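Local atomic coordinates of CDP-glucose-4,6-dehydratase (Yersinia pseudotuberculosis, PDB entry 1RKX), a protein that catalyses the NAD-dependent 4,6-dehydration of CDP-D-glucose, probably to a 4-keto-6-deoxy sugar nucleotide, as a member of the short-chain dehydrogenase/reductase (SDR) family. Residues Lys37-Thr42 with Leu73-Glu78; Gly58-Ile63 with Arg77-Glu82; Pro209-Ala214 with Glu277-Tyr282; Trp232-Glu237 with Asn323-Tyr328. One frame throughout, in Å; residues are numbered along the deposited sequence.

How the contacts relate
Contacts 1 and 2 lie side by side at one margin of the Rossmann domain, their centres 6 Å apart. Both pack helix 69-79 against the parallel sheet, through neighbouring strands 35-40 and 60-63, and they share Glu-78; Ser-75 OG of contact 1 meets Glu-62 OE1 of contact 2 at 2.5 Å. Contacts 3 and 4 sit on the opposite side of the chain's centre, 13 Å apart between centres, where helix 322-338 runs against helix 272-283. Contact 1 is 37 Å from contact 3 and 30 Å from contact 4, centre to centre. NAD touches contact 1 directly at Leu-41, while the side chain of His-234 in contact 4 is about 11 Å from NAD.

Contact 1 of 4, residues Lys37-Thr42 with Leu73-Glu78. With NAD (nicotinamide-adenine-dinucleotide), chain G.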
# COMPACT_ATOMS: atom_id res chain seq x y z
N LYS C 37 33.39 -16.61 19.27
CA LYS C 37 33.97 -17.44 18.22
C LYS C 37 33.56 -16.82 16.89
O LYS C 37 32.40 -16.46 16.70
CB LYS C 37 33.45 -18.88 18.28
CG LYS C 37 34.06 -19.77 17.17
CD LYS C 37 33.64 -21.23 17.29
CE LYS C 37 34.33 -22.08 16.21
NZ LYS C 37 33.90 -23.51 16.25
N GLY C 38 34.52 -16.68 15.98
CA GLY C 38 34.24 -16.10 14.68
C GLY C 38 34.45 -17.09 13.55
O GLY C 38 35.27 -18.01 13.66
N TYR C 39 33.71 -16.90 12.46
CA TYR C 39 33.81 -17.76 11.28
C TYR C 39 33.74 -16.85 10.06
O TYR C 39 32.69 -16.25 9.80
CB TYR C 39 32.64 -18.74 11.27
CG TYR C 39 32.67 -19.78 10.17
CD1 TYR C 39 33.21 -21.05 10.39
CD2 TYR C 39 32.14 -19.50 8.90
CE1 TYR C 39 33.21 -22.02 9.39
CE2 TYR C 39 32.15 -20.47 7.89
CZ TYR C 39 32.68 -21.73 8.14
OH TYR C 39 32.68 -22.69 7.16
N SER C 40 34.85 -16.73 9.34
CA SER C 40 34.92 -15.87 8.15
C SER C 40 36.02 -16.35 7.22
O SER C 40 36.78 -17.27 7.54
CB SER C 40 35.29 -14.43 8.54
OG SER C 40 34.54 -13.93 9.62
N LEU C 41 36.09 -15.72 6.05
CA LEU C 41 37.17 -16.01 5.12
C LEU C 41 38.27 -15.09 5.65
O LEU C 41 38.01 -14.27 6.54
CB LEU C 41 36.81 -15.58 3.70
CG LEU C 41 35.69 -16.31 2.97
CD1 LEU C 41 35.48 -15.67 1.60
CD2 LEU C 41 36.05 -17.79 2.82
N THR C 42 39.48 -15.21 5.11
CA THR C 42 40.58 -14.35 5.54
C THR C 42 40.15 -12.88 5.37
O THR C 42 39.39 -12.56 4.46
CB THR C 42 41.83 -14.62 4.68
OG1 THR C 42 42.34 -15.93 4.98
CG2 THR C 42 42.91 -13.58 4.95
N LEU C 73 28.19 -25.99 9.94
CA LEU C 73 27.40 -26.73 10.92
C LEU C 73 28.30 -27.22 12.05
O LEU C 73 27.98 -27.08 13.23
CB LEU C 73 26.72 -27.92 10.25
CG LEU C 73 26.12 -29.04 11.12
CD1 LEU C 73 24.92 -28.51 11.90
CD2 LEU C 73 25.71 -30.21 10.21
N GLU C 74 29.44 -27.80 11.67
CA GLU C 74 30.40 -28.31 12.65
C GLU C 74 30.98 -27.20 13.52
O GLU C 74 31.11 -27.36 14.73
CB GLU C 74 31.54 -29.05 11.95
CG GLU C 74 31.12 -30.36 11.30
CD GLU C 74 30.49 -31.32 12.28
OE1 GLU C 74 31.13 -31.62 13.32
OE2 GLU C 74 29.36 -31.79 12.03
N SER C 75 31.34 -26.08 12.89
CA SER C 75 31.92 -24.95 13.61
C SER C 75 30.94 -24.46 14.68
O SER C 75 31.35 -24.07 15.78
CB SER C 75 32.25 -23.82 12.64
OG SER C 75 32.82 -22.71 13.32
N ILE C 76 29.66 -24.47 14.35
CA ILE C 76 28.63 -24.03 15.27
C ILE C 76 28.34 -25.08 16.34
O ILE C 76 28.25 -24.76 17.53
CB ILE C 76 27.33 -23.68 14.52
CG1 ILE C 76 27.58 -22.46 13.61
CG2 ILE C 76 26.20 -23.39 15.51
CD1 ILE C 76 26.42 -22.11 12.68
N ARG C 77 28.19 -26.33 15.92
CA ARG C 77 27.91 -27.43 16.85
C ARG C 77 29.02 -27.58 17.89
O ARG C 77 28.77 -27.85 19.05
CB ARG C 77 27.76 -28.75 16.10
CG ARG C 77 27.64 -29.97 17.01
CD ARG C 77 27.70 -31.24 16.20
NE ARG C 77 26.56 -31.34 15.29
CZ ARG C 77 26.56 -32.04 14.16
NH1 ARG C 77 27.65 -32.70 13.79
NH2 ARG C 77 25.48 -32.08 13.40
N GLU C 78 30.26 -27.41 17.43
CA GLU C 78 31.42 -27.51 18.30
C GLU C 78 31.38 -26.43 19.38
O GLU C 78 31.73 -26.67 20.53
CB GLU C 78 32.70 -27.37 17.46
CG GLU C 78 34.02 -27.41 18.23
CD GLU C 78 34.29 -26.14 19.03
OE1 GLU C 78 34.22 -25.03 18.46
OE2 GLU C 78 34.60 -26.26 20.23
PA NAD G . 33.53 -6.43 5.14
O1A NAD G . 33.86 -6.79 3.75
O2A NAD G . 34.55 -5.65 5.90
O5B NAD G . 33.19 -7.75 6.00
C5B NAD G . 32.58 -8.88 5.33
C4B NAD G . 32.85 -10.17 6.10
O4B NAD G . 32.19 -11.16 5.27
C3B NAD G . 34.32 -10.55 6.11
O3B NAD G . 34.66 -10.89 7.48
C2B NAD G . 34.38 -11.72 5.14
O2B NAD G . 35.48 -12.63 5.40
C1B NAD G . 33.00 -12.31 5.30
N9A NAD G . 32.63 -13.17 4.18
C8A NAD G . 32.33 -12.80 2.90
N7A NAD G . 32.05 -13.83 2.11
C5A NAD G . 32.18 -14.93 2.93
C6A NAD G . 32.01 -16.31 2.68
N6A NAD G . 31.68 -16.86 1.53
N1A NAD G . 32.22 -17.17 3.73
C2A NAD G . 32.57 -16.63 4.94
N3A NAD G . 32.75 -15.37 5.29
C4A NAD G . 32.54 -14.55 4.22
O3 NAD G . 32.16 -5.68 5.14
PN NAD G . 31.30 -5.01 6.36
O1N NAD G . 31.26 -3.58 6.03
O2N NAD G . 32.00 -5.31 7.64
O5D NAD G . 29.87 -5.66 6.18
C5D NAD G . 29.38 -6.47 7.25
C4D NAD G . 27.97 -6.94 6.94
O4D NAD G . 27.16 -5.71 6.93
C3D NAD G . 27.69 -7.59 5.59
O3D NAD G . 26.59 -8.51 5.75
C2D NAD G . 27.28 -6.40 4.73
O2D NAD G . 26.53 -6.83 3.59
C1D NAD G . 26.46 -5.61 5.72
N1N NAD G . 26.31 -4.21 5.32
C2N NAD G . 27.35 -3.27 5.46
C3N NAD G . 27.13 -1.83 5.12
C7N NAD G . 28.25 -0.90 5.36
O7N NAD G . 28.04 0.30 5.09
N7N NAD G . 29.45 -1.28 5.83
C4N NAD G . 25.82 -1.42 4.48
C5N NAD G . 24.85 -2.55 4.37
C6N NAD G . 25.07 -3.79 4.76
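Lys-37 reaches from strand 35-40 to helix 69-79 and ends among Ser-75 and Glu-78. Its CG stands anti to the backbone N (chi1 180°) and every later torsion is extended, which spends the whole length of the chain on carrying NZ across the 10.0 Å between the short axes of strand 37-40 and helix 73-78. There NZ gives a 2.7 Å hydrogen bond to Ser-75 O, in the carbonyl plane and on a lone pair, with a C=O...N angle of 123°. The same nitrogen forms a 2.7 Å salt bridge with Glu-78 OE1, met nearly end-on to its C-O bond, and a weak 3.2 Å hydrogen bond to Ser-75 OG. Strand and helix run almost exactly antiparallel, 177° between their directions, as in the Rossmann fold, where helices flank a parallel sheet and NAD lies at the C-terminal ends of the strands. The Ser-75 hydroxyl has its stronger partner in Glu-62 OE1, on strand 60-63. Two residues along from Lys-37, Tyr-39 brings CD1 to 3.4 Å from Ser-75 OG, an oblique approach to the ring, while its own OH is hydrogen-bonded to Asp-65 O. Past the strand end, Leu-41 packs CD1 3.6 Å from C5A of the NAD adenine, and Leu-41 N makes a weak 3.2 Å hydrogen bond to the ribose O2B.

Contact 2 of 4, residues Gly58-Ile63 with Arg77-Glu82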
# COMPACT_ATOMS: atom_id res chain seq x y z
N GLY C 58 41.74 -12.20 21.28
CA GLY C 58 40.88 -12.41 22.43
C GLY C 58 39.66 -13.27 22.16
O GLY C 58 38.67 -13.20 22.90
N MET C 59 39.71 -14.09 21.12
CA MET C 59 38.57 -14.93 20.77
C MET C 59 39.00 -16.16 19.98
O MET C 59 40.17 -16.33 19.67
CB MET C 59 37.59 -14.12 19.92
CG MET C 59 38.17 -13.74 18.55
SD MET C 59 37.10 -12.70 17.52
CE MET C 59 35.81 -13.88 17.07
N GLN C 60 38.03 -17.01 19.66
CA GLN C 60 38.27 -18.20 18.84
C GLN C 60 38.06 -17.70 17.42
O GLN C 60 36.99 -17.20 17.09
CB GLN C 60 37.24 -19.28 19.12
CG GLN C 60 37.48 -20.11 20.36
CD GLN C 60 36.53 -21.29 20.43
OE1 GLN C 60 36.44 -22.08 19.49
NE2 GLN C 60 35.83 -21.43 21.56
N SER C 61 39.07 -17.84 16.57
CA SER C 61 38.97 -17.38 15.20
C SER C 61 39.09 -18.53 14.19
O SER C 61 40.16 -19.13 14.06
CB SER C 61 40.05 -16.33 14.95
OG SER C 61 39.98 -15.80 13.65
N GLU C 62 38.00 -18.84 13.50
CA GLU C 62 38.03 -19.91 12.51
C GLU C 62 37.87 -19.35 11.10
O GLU C 62 36.99 -18.51 10.85
CB GLU C 62 36.93 -20.94 12.76
CG GLU C 62 37.03 -22.15 11.83
CD GLU C 62 35.92 -23.15 12.02
OE1 GLU C 62 35.28 -23.14 13.09
OE2 GLU C 62 35.69 -23.97 11.10
N ILE C 63 38.72 -19.80 10.19
CA ILE C 63 38.63 -19.36 8.81
C ILE C 63 37.86 -20.41 8.03
O ILE C 63 38.26 -21.58 7.96
CB ILE C 63 40.03 -19.17 8.20
CG1 ILE C 63 40.79 -18.06 8.93
CG2 ILE C 63 39.91 -18.85 6.71
CD1 ILE C 63 40.05 -16.73 8.99
N ARG C 77 28.19 -26.33 15.92
CA ARG C 77 27.91 -27.43 16.85
C ARG C 77 29.02 -27.58 17.89
O ARG C 77 28.77 -27.85 19.05
CB ARG C 77 27.76 -28.75 16.10
CG ARG C 77 27.64 -29.97 17.01
CD ARG C 77 27.70 -31.24 16.20
NE ARG C 77 26.56 -31.34 15.29
CZ ARG C 77 26.56 -32.04 14.16
NH1 ARG C 77 27.65 -32.70 13.79
NH2 ARG C 77 25.48 -32.08 13.40
N GLU C 78 30.26 -27.41 17.43
CA GLU C 78 31.42 -27.51 18.30
C GLU C 78 31.38 -26.43 19.38
O GLU C 78 31.73 -26.67 20.53
CB GLU C 78 32.70 -27.37 17.46
CG GLU C 78 34.02 -27.41 18.23
CD GLU C 78 34.29 -26.14 19.03
OE1 GLU C 78 34.22 -25.03 18.46
OE2 GLU C 78 34.60 -26.26 20.23
N PHE C 79 30.93 -25.24 19.00
CA PHE C 79 30.88 -24.10 19.90
C PHE C 79 29.66 -23.99 20.82
O PHE C 79 29.77 -23.47 21.93
CB PHE C 79 31.03 -22.81 19.09
CG PHE C 79 31.16 -21.57 19.93
CD1 PHE C 79 32.25 -21.41 20.79
CD2 PHE C 79 30.21 -20.56 19.86
CE1 PHE C 79 32.37 -20.26 21.57
CE2 PHE C 79 30.33 -19.41 20.64
CZ PHE C 79 31.41 -19.26 21.50
N GLN C 80 28.50 -24.46 20.36
CA GLN C 80 27.27 -24.39 21.15
C GLN C 80 26.95 -22.95 21.57
O GLN C 80 26.83 -22.65 22.76
CB GLN C 80 27.39 -25.27 22.40
CG GLN C 80 27.62 -26.74 22.12
CD GLN C 80 26.40 -27.44 21.57
OE1 GLN C 80 25.35 -27.47 22.21
NE2 GLN C 80 26.52 -28.01 20.37
N PRO C 81 26.81 -22.03 20.61
CA PRO C 81 26.52 -20.64 20.94
C PRO C 81 25.09 -20.43 21.44
O PRO C 81 24.19 -21.20 21.11
CB PRO C 81 26.76 -19.92 19.62
CG PRO C 81 26.24 -20.92 18.63
CD PRO C 81 26.87 -22.22 19.14
N GLU C 82 24.89 -19.38 22.24
CA GLU C 82 23.57 -19.04 22.76
C GLU C 82 23.09 -17.85 21.95
O GLU C 82 21.89 -17.58 21.86
CB GLU C 82 23.64 -18.60 24.22
CG GLU C 82 24.38 -19.51 25.16
CD GLU C 82 24.58 -18.83 26.50
OE1 GLU C 82 23.57 -18.57 27.19
OE2 GLU C 82 25.75 -18.53 26.84
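Gln-60, of strand 60-63, puts its side-chain amide against the last turn of helix 69-79, with Phe-79 on the buried side and Glu-78 on the solvent side. The Phe-79 meeting is the closer-packed half. NE2 of Gln-60 comes to the edge of the ring, near its plane, and lies 3.7 Å from Phe-79 CE1 and equally close to CD1; the amide stands 81° from the ring plane. CG of Gln-60 is anti to the carbonyl carbon (chi1 -80°) and the chain beyond it is extended, which takes the amide across to the helix although the nearest CA atoms, Gln-60 and Phe-79, are 9.5 Å apart. Phe-79 is buried, makes a cation-pi interaction with Arg-11, and also packs on Lys-37 of the neighbouring strand.

The outer half is loose. Gln-60 OE1 and Glu-78 OE1, both acceptors, stop 3.8 Å apart, and Glu-78 finds its partner in Lys-37 instead. Further along the strand, Glu-62 OE1 stays 5.8 Å from Glu-78 OE1. Just past the helix, Gln-80 has a positive phi of 56° and folds NE2 back onto Arg-77 O at 2.6 Å, a nearly straight bond in the plane of both groups.

With no hydrogen bond joining the two segments, the contact rests on packing of the amide at the ring edge, and the two carboxylates probably tolerate each other because Lys-37 lies close to both, bridged to Glu-78 and in a long, weak ion pair with Glu-62.

Contact 3 of 4, residues Pro209-Ala214 with Glu277-Tyr282; sequences PDILRA and EQMVKY
Met-279 of helix 272-283 lays its thioether end against Ile-211 and Leu-212 of helix 207-216, and these three buried side chains make the whole contact. The methionine leaves its helix with CG anti to the carbonyl carbon, continues extended through chi2, and then bends at the sulfur (chi3 78°). That bend turns CE toward Leu-212 while SD and CE both stay against Ile-211. SD rests 3.7 Å from Ile-211 CD1, and the terminal CE settles 3.8 Å from Leu-212 CD2. Ile-211 receives the sulfur with both branches: with chi1 at -69°, CG2 is anti to the backbone N and lies 3.9 Å from Met-279 SD and as far from CE, and the extended CG1 arm brings CD1 up against the sulfur. Leu-212 starts off beside the interface; it is its CD2 methyl that closes on CE, with the two side chains at about a right angle.

The nearest CA atoms, those of Ile-211 and Met-279, are 8.3 Å apart, and the contacts between the two segments are all apolar. Val-208 and Phe-215 of the first helix also pack on Met-279, and Leu-212 continues onto Ile-329 and His-333 of helix 322-338. On the face of helix 207-216 turned from Met-279, Arg-213 NH1 is bridged to Asp-210 OD1 at 2.9 Å, one turn back.

Helix-to-helix packing of this kind is consistent with the helical part of the smaller, mostly C-terminal domain of the extended SDR enzymes, which in related sugar-nucleotide dehydratases binds the substrate beside the Rossmann domain.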
# COMPACT_ATOMS: atom_id res chain seq x y z
N PRO C 209 37.14 6.34 3.59
CA PRO C 209 38.46 5.71 3.50
C PRO C 209 39.35 6.40 2.46
O PRO C 209 40.54 6.61 2.70
CB PRO C 209 38.12 4.28 3.10
CG PRO C 209 36.83 4.04 3.81
CD PRO C 209 36.07 5.32 3.53
N ASP C 210 38.76 6.77 1.32
CA ASP C 210 39.53 7.44 0.28
C ASP C 210 40.00 8.82 0.73
O ASP C 210 41.06 9.28 0.32
CB ASP C 210 38.70 7.59 -1.00
CG ASP C 210 38.51 6.27 -1.71
OD1 ASP C 210 39.32 5.34 -1.47
OD2 ASP C 210 37.57 6.16 -2.53
N ILE C 211 39.21 9.48 1.57
CA ILE C 211 39.60 10.79 2.06
C ILE C 211 40.84 10.62 2.93
O ILE C 211 41.78 11.40 2.84
CB ILE C 211 38.48 11.44 2.92
CG1 ILE C 211 37.29 11.80 2.03
CG2 ILE C 211 39.02 12.69 3.61
CD1 ILE C 211 36.08 12.32 2.80
N LEU C 212 40.83 9.59 3.77
CA LEU C 212 41.94 9.32 4.66
C LEU C 212 43.19 8.93 3.87
O LEU C 212 44.31 9.28 4.25
CB LEU C 212 41.55 8.22 5.65
CG LEU C 212 40.44 8.62 6.64
CD1 LEU C 212 39.92 7.41 7.40
CD2 LEU C 212 40.98 9.67 7.60
N ARG C 213 43.01 8.21 2.76
CA ARG C 213 44.13 7.81 1.93
C ARG C 213 44.79 9.04 1.31
O ARG C 213 46.00 9.09 1.13
CB ARG C 213 43.68 6.86 0.81
CG ARG C 213 43.25 5.47 1.28
CD ARG C 213 43.14 4.52 0.09
NE ARG C 213 42.73 3.17 0.48
CZ ARG C 213 41.48 2.78 0.69
NH1 ARG C 213 40.47 3.64 0.55
NH2 ARG C 213 41.22 1.53 1.03
N ALA C 214 43.97 10.03 0.97
CA ALA C 214 44.47 11.26 0.38
C ALA C 214 45.26 12.03 1.44
O ALA C 214 46.39 12.45 1.20
CB ALA C 214 43.31 12.11 -0.13
N GLU C 277 35.21 18.94 4.11
CA GLU C 277 35.63 20.17 4.77
C GLU C 277 35.85 19.95 6.27
O GLU C 277 36.84 20.41 6.83
CB GLU C 277 34.59 21.27 4.56
CG GLU C 277 34.46 21.72 3.12
CD GLU C 277 33.36 22.76 2.92
OE1 GLU C 277 33.22 23.27 1.79
OE2 GLU C 277 32.64 23.06 3.90
N GLN C 278 34.93 19.24 6.91
CA GLN C 278 35.04 18.97 8.33
C GLN C 278 36.25 18.09 8.62
O GLN C 278 36.96 18.31 9.61
CB GLN C 278 33.79 18.27 8.85
CG GLN C 278 32.50 19.04 8.61
CD GLN C 278 31.29 18.35 9.22
OE1 GLN C 278 30.15 18.68 8.91
NE2 GLN C 278 31.54 17.39 10.11
N MET C 279 36.49 17.10 7.77
CA MET C 279 37.63 16.21 7.96
C MET C 279 38.94 16.93 7.72
O MET C 279 39.95 16.63 8.35
CB MET C 279 37.51 14.99 7.04
CG MET C 279 36.41 14.03 7.46
SD MET C 279 36.34 12.56 6.44
CE MET C 279 37.73 11.60 7.12
N VAL C 280 38.93 17.89 6.80
CA VAL C 280 40.13 18.67 6.50
C VAL C 280 40.49 19.48 7.75
O VAL C 280 41.66 19.62 8.09
CB VAL C 280 39.89 19.65 5.33
CG1 VAL C 280 40.98 20.71 5.30
CG2 VAL C 280 39.89 18.88 4.02
N LYS C 281 39.47 19.99 8.42
CA LYS C 281 39.66 20.79 9.63
C LYS C 281 40.14 19.92 10.79
O LYS C 281 40.97 20.35 11.59
CB LYS C 281 38.35 21.48 10.01
CG LYS C 281 37.81 22.41 8.94
CD LYS C 281 36.49 23.05 9.37
CE LYS C 281 35.93 23.94 8.27
NZ LYS C 281 34.63 24.55 8.66
N TYR C 282 39.61 18.71 10.88
CA TYR C 282 40.01 17.80 11.95
C TYR C 282 41.40 17.26 11.71
O TYR C 282 42.14 16.97 12.66
CB TYR C 282 39.01 16.65 12.06
CG TYR C 282 37.64 17.07 12.54
CD1 TYR C 282 36.55 16.21 12.43
CD2 TYR C 282 37.44 18.32 13.12
CE1 TYR C 282 35.29 16.59 12.88
CE2 TYR C 282 36.18 18.71 13.57
CZ TYR C 282 35.11 17.84 13.45
OH TYR C 282 33.86 18.22 13.88

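Contact 4 of 4, residues Trp232-Glu237 with Asn323-Tyr328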
# COMPACT_ATOMS: atom_id res chain seq x y z
N TRP C 232 25.09 8.84 6.78
CA TRP C 232 26.29 8.30 7.40
C TRP C 232 26.13 8.11 8.91
O TRP C 232 25.47 8.90 9.58
CB TRP C 232 27.49 9.22 7.14
CG TRP C 232 27.76 9.47 5.69
CD1 TRP C 232 27.56 10.64 5.01
CD2 TRP C 232 28.26 8.53 4.74
NE1 TRP C 232 27.92 10.48 3.69
CE2 TRP C 232 28.35 9.19 3.50
CE3 TRP C 232 28.65 7.18 4.82
CZ2 TRP C 232 28.80 8.56 2.34
CZ3 TRP C 232 29.10 6.55 3.67
CH2 TRP C 232 29.18 7.24 2.44
N GLN C 233 26.74 7.06 9.43
CA GLN C 233 26.70 6.78 10.86
C GLN C 233 27.94 6.01 11.28
O GLN C 233 28.46 5.18 10.53
CB GLN C 233 25.45 5.96 11.22
CG GLN C 233 25.32 4.65 10.44
CD GLN C 233 24.04 3.90 10.76
OE1 GLN C 233 23.63 3.01 10.01
NE2 GLN C 233 23.41 4.26 11.88
N HIS C 234 28.44 6.31 12.48
CA HIS C 234 29.62 5.63 12.97
C HIS C 234 29.24 4.17 13.15
O HIS C 234 28.12 3.85 13.55
CB HIS C 234 30.07 6.24 14.30
CG HIS C 234 31.40 5.76 14.77
ND1 HIS C 234 31.59 4.53 15.36
CD2 HIS C 234 32.63 6.34 14.72
CE1 HIS C 234 32.87 4.37 15.66
NE2 HIS C 234 33.52 5.45 15.28
N VAL C 235 30.18 3.28 12.84
CA VAL C 235 29.95 1.84 12.93
C VAL C 235 29.38 1.39 14.28
O VAL C 235 28.61 0.43 14.34
CB VAL C 235 31.25 1.06 12.61
CG1 VAL C 235 32.36 1.44 13.58
CG2 VAL C 235 30.97 -0.44 12.64
N LEU C 236 29.75 2.07 15.36
CA LEU C 236 29.25 1.67 16.67
C LEU C 236 27.75 1.96 16.88
O LEU C 236 27.12 1.35 17.74
CB LEU C 236 30.07 2.34 17.78
CG LEU C 236 31.56 1.98 17.79
CD1 LEU C 236 32.25 2.74 18.91
CD2 LEU C 236 31.74 0.47 17.97
N GLU C 237 27.19 2.87 16.08
CA GLU C 237 25.77 3.20 16.21
C GLU C 237 24.87 2.00 15.90
O GLU C 237 24.09 1.58 16.75
CB GLU C 237 25.43 4.40 15.31
CG GLU C 237 26.28 5.65 15.61
CD GLU C 237 25.67 6.57 16.67
OE1 GLU C 237 25.15 6.08 17.70
OE2 GLU C 237 25.74 7.80 16.47
N ASN C 323 29.56 15.22 12.91
CA ASN C 323 30.79 15.92 13.27
C ASN C 323 31.59 15.15 14.31
O ASN C 323 32.79 14.95 14.16
CB ASN C 323 30.48 17.32 13.82
CG ASN C 323 29.83 18.22 12.79
OD1 ASN C 323 29.72 19.43 12.98
ND2 ASN C 323 29.38 17.63 11.68
N THR C 324 30.92 14.73 15.38
CA THR C 324 31.57 13.96 16.43
C THR C 324 32.19 12.71 15.82
O THR C 324 33.36 12.39 16.06
CB THR C 324 30.56 13.53 17.51
OG1 THR C 324 30.01 14.70 18.13
CG2 THR C 324 31.22 12.66 18.56
N THR C 325 31.41 12.01 15.00
CA THR C 325 31.86 10.79 14.34
C THR C 325 33.08 11.02 13.45
O THR C 325 34.05 10.26 13.51
CB THR C 325 30.70 10.18 13.51
OG1 THR C 325 29.71 9.66 14.42
CG2 THR C 325 31.20 9.05 12.60
N LEU C 326 33.05 12.08 12.64
CA LEU C 326 34.18 12.39 11.76
C LEU C 326 35.44 12.70 12.58
O LEU C 326 36.55 12.38 12.16
CB LEU C 326 33.84 13.58 10.85
CG LEU C 326 32.79 13.33 9.76
CD1 LEU C 326 32.50 14.62 9.01
CD2 LEU C 326 33.31 12.26 8.80
N GLU C 327 35.25 13.33 13.73
CA GLU C 327 36.38 13.66 14.59
C GLU C 327 37.03 12.36 15.06
O GLU C 327 38.25 12.24 15.05
CB GLU C 327 35.90 14.50 15.78
CG GLU C 327 36.95 14.73 16.85
CD GLU C 327 36.58 15.88 17.77
OE1 GLU C 327 36.96 17.03 17.47
OE2 GLU C 327 35.89 15.63 18.78
N TYR C 328 36.22 11.39 15.47
CA TYR C 328 36.75 10.10 15.91
C TYR C 328 37.45 9.36 14.76
O TYR C 328 38.46 8.70 14.99
CB TYR C 328 35.63 9.21 16.47
CG TYR C 328 35.25 9.47 17.91
CD1 TYR C 328 34.16 10.28 18.24
CD2 TYR C 328 35.96 8.88 18.96
CE1 TYR C 328 33.78 10.50 19.57
CE2 TYR C 328 35.60 9.09 20.29
CZ TYR C 328 34.51 9.90 20.59
OH TYR C 328 34.15 10.10 21.91
O HOH W 1 27.37 8.52 14.06
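A chi1 of -170° swings the His-234 ring toward helix 322-338, and in Thr-325 a chi1 of -70° places the methyl CG2 opposite the backbone N; between them these torsions set the imidazole against the branched end of the threonine. Thr-325 straddles the histidine's CB, with OG1 3.4 Å from that carbon and CG2 3.5 Å from it. The methyl then reaches on to the ring edge, near its plane, where Thr-325 CG2 is 3.7 Å from His-234 CD2. Tyr-328, one turn further along helix 322-338, adds a looser touch from CB beside the imidazole.

The ring is held at both nitrogens. His-234 ND1 accepts from Leu-236 N at 3.1 Å, an almost straight bond (172°) lying close to the ring plane, a capping bond at the turn that leads into the helix. NE2 is hydrogen-bonded to Glu-349 OE2, and Trp-320 stacks edge-to-face with the imidazole.

A water joins the two segments. It accepts from His-234 N at 2.9 Å and lies 2.6 Å from Thr-325 OG1, which also bonds to Asn-321 O. Its third neighbour is Glu-237 OE2 at 3.0 Å, a carboxylate oxygen that Trp-320 N also meets.

Since ND1 acts as acceptor, a proton on NE2 facing Glu-349 is the likely state, and the carboxylate would be expected to favour it. Toward helix 322-338 the imidazole only packs, against Thr-325 and Tyr-328; the polar link between the segments is the water, with no direct hydrogen bond across.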